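Local atomic coordinates of 11S globulin subunit beta (Cucurbita maxima, PDB entry 2E9Q), a protein that stores nitrogen and carbon in pumpkin seeds as an 11S globulin, a hexameric seed storage protein of the cupin superfamily. Residues Q416-P421 and G442-R447. Sequence-based numbering, arbitrary orientation.
Sequences QMRMLP and GQQEMR
The guanidinium of R418 meets the 442-447 loop with its edge: the backbone carbonyl of Q443 and the side-chain amide of Q444 both lie near its plane, beside NH2, and nothing of 442-447 lies over either face. NH2 donates a hydrogen bond to Q443 O over 2.6 Å, moderately bent at 145° on the hydrogen; the donor sits tilted from the carbonyl plane. The side chains of Q444 and R418 cross at about a right angle, the amide plane turned 58° from the guanidinium. Modelled NE2 of Q444 stands 2.8 Å from R418 NH2, but the amide is probably turned over; reversed, it could present its oxygen to NH2. Arginine suits this place because its long chain, turned about the CB-CG bond (chi2 -100°), reaches across where even the nearest CA atoms, those of R418 and Q443, are 10.0 Å apart.

The contact belongs to the helical extension of the C-terminal cupin domain: 416-419 precedes helices 422-429 and 433-441, after which the loop 442-447 returns to strand 448-449 of the barrel. R418 adds a side-chain bond between start and end of this excursion, where K440 NZ also hydrogen-bonds R418 O and L420 O. With alanine replacing R418, Q443 O would probably lose this donor and the Q444 amide its charged neighbour. Since Q443 offers R418 its backbone carbonyl, its side chain can lead away and pack on A221 of a neighbouring subunit.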
loop_
_atom_site.group_PDB
_atom_site.type_symbol
_atom_site.label_atom_id
_atom_site.label_comp_id
_atom_site.label_asym_id
_atom_site.label_seq_id
_atom_site.Cartn_x
_atom_site.Cartn_y
_atom_site.Cartn_z
ATOM N N GLN A 416 0.209 -13.293 26.913
ATOM C CA GLN A 416 1.642 -13.267 26.697
ATOM C C GLN A 416 2.339 -13.788 27.944
ATOM O O GLN A 416 3.307 -14.535 27.863
ATOM C CB GLN A 416 2.095 -11.831 26.403
ATOM C CG GLN A 416 2.886 -11.673 25.106
ATOM C CD GLN A 416 2.059 -11.958 23.858
ATOM O OE1 GLN A 416 2.596 -12.020 22.752
ATOM N NE2 GLN A 416 0.751 -12.126 24.028
ATOM N N MET A 417 1.829 -13.398 29.102
ATOM C CA MET A 417 2.416 -13.813 30.365
ATOM C C MET A 417 2.339 -15.343 30.495
ATOM O O MET A 417 3.297 -15.991 30.921
ATOM C CB MET A 417 1.700 -13.131 31.534
ATOM C CG MET A 417 2.638 -12.446 32.532
ATOM S SD MET A 417 3.427 -10.916 31.944
ATOM C CE MET A 417 4.978 -11.532 31.304
ATOM N N ARG A 418 1.199 -15.914 30.109
ATOM C CA ARG A 418 0.987 -17.357 30.179
ATOM C C ARG A 418 1.939 -18.120 29.268
ATOM O O ARG A 418 2.410 -19.200 29.617
ATOM C CB ARG A 418 -0.454 -17.692 29.787
ATOM C CG ARG A 418 -1.509 -17.143 30.734
ATOM C CD ARG A 418 -2.004 -18.216 31.682
ATOM N NE ARG A 418 -3.054 -17.729 32.571
ATOM C CZ ARG A 418 -3.784 -18.512 33.360
ATOM N NH1 ARG A 418 -3.582 -19.821 33.372
ATOM N NH2 ARG A 418 -4.721 -17.985 34.133
ATOM N N MET A 419 2.227 -17.555 28.102
ATOM C CA MET A 419 3.121 -18.196 27.144
ATOM C C MET A 419 4.572 -18.286 27.614
ATOM O O MET A 419 5.320 -19.164 27.191
ATOM C CB MET A 419 3.097 -17.433 25.816
ATOM C CG MET A 419 1.817 -17.576 25.017
ATOM S SD MET A 419 1.785 -19.114 24.053
ATOM C CE MET A 419 2.562 -18.557 22.521
ATOM N N LEU A 420 4.975 -17.371 28.479
ATOM C CA LEU A 420 6.356 -17.340 28.936
ATOM C C LEU A 420 6.686 -18.310 30.052
ATOM O O LEU A 420 5.967 -18.399 31.040
ATOM C CB LEU A 420 6.718 -15.919 29.376
ATOM C CG LEU A 420 6.677 -14.847 28.276
ATOM C CD1 LEU A 420 6.511 -13.462 28.887
ATOM C CD2 LEU A 420 7.931 -14.940 27.449
ATOM N N PRO A 421 7.791 -19.050 29.904
ATOM C CA PRO A 421 8.237 -20.019 30.906
ATOM C C PRO A 421 8.447 -19.302 32.232
ATOM O O PRO A 421 8.713 -18.098 32.247
ATOM C CB PRO A 421 9.554 -20.530 30.330
ATOM C CG PRO A 421 9.350 -20.405 28.850
ATOM C CD PRO A 421 8.672 -19.070 28.723
ATOM N N GLY A 442 -2.288 -16.011 38.200
ATOM C CA GLY A 442 -3.158 -15.297 39.117
ATOM C C GLY A 442 -4.505 -14.931 38.529
ATOM O O GLY A 442 -5.536 -15.156 39.152
ATOM N N GLN A 443 -4.508 -14.354 37.333
ATOM C CA GLN A 443 -5.758 -13.972 36.682
ATOM C C GLN A 443 -6.272 -15.154 35.869
ATOM O O GLN A 443 -5.576 -15.667 34.981
ATOM C CB GLN A 443 -5.547 -12.776 35.749
ATOM C CG GLN A 443 -6.837 -12.259 35.134
ATOM C CD GLN A 443 -7.666 -11.478 36.126
ATOM O OE1 GLN A 443 -8.851 -11.228 35.908
ATOM N NE2 GLN A 443 -7.040 -11.072 37.223
ATOM N N GLN A 444 -7.495 -15.577 36.171
ATOM C CA GLN A 444 -8.095 -16.711 35.484
ATOM C C GLN A 444 -9.111 -16.324 34.414
ATOM O O GLN A 444 -9.424 -17.126 33.533
ATOM C CB GLN A 444 -8.736 -17.666 36.495
ATOM C CG GLN A 444 -7.729 -18.482 37.298
ATOM C CD GLN A 444 -6.863 -19.385 36.431
ATOM O OE1 GLN A 444 -6.051 -20.160 36.940
ATOM N NE2 GLN A 444 -7.030 -19.288 35.116
ATOM N N GLU A 445 -9.624 -15.100 34.483
ATOM C CA GLU A 445 -10.587 -14.633 33.497
ATOM C C GLU A 445 -9.918 -14.319 32.151
ATOM O O GLU A 445 -8.723 -14.572 31.975
ATOM C CB GLU A 445 -11.337 -13.422 34.040
ATOM C CG GLU A 445 -12.181 -13.765 35.257
ATOM C CD GLU A 445 -13.387 -12.859 35.406
ATOM O OE1 GLU A 445 -14.280 -13.179 36.220
ATOM O OE2 GLU A 445 -13.445 -11.825 34.708
ATOM N N MET A 446 -10.679 -13.781 31.201
ATOM C CA MET A 446 -10.108 -13.491 29.885
ATOM C C MET A 446 -9.979 -12.007 29.532
ATOM O O MET A 446 -9.415 -11.233 30.301
ATOM C CB MET A 446 -10.907 -14.212 28.801
ATOM C CG MET A 446 -10.085 -14.547 27.567
ATOM S SD MET A 446 -8.806 -15.783 27.920
ATOM C CE MET A 446 -7.386 -14.745 28.413
ATOM N N ARG A 447 -10.487 -11.612 28.366
ATOM C CA ARG A 447 -10.399 -10.219 27.933
ATOM C C ARG A 447 -11.168 -9.297 28.864
ATOM O O ARG A 447 -10.690 -8.220 29.233
ATOM C CB ARG A 447 -10.921 -10.052 26.503
ATOM C CG ARG A 447 -10.542 -8.707 25.896
ATOM C CD ARG A 447 -11.147 -8.478 24.523
ATOM N NE ARG A 447 -10.923 -9.597 23.614
ATOM C CZ ARG A 447 -11.033 -9.511 22.290
ATOM N NH1 ARG A 447 -11.349 -8.354 21.726
ATOM N NH2 ARG A 447 -10.846 -10.584 21.535
#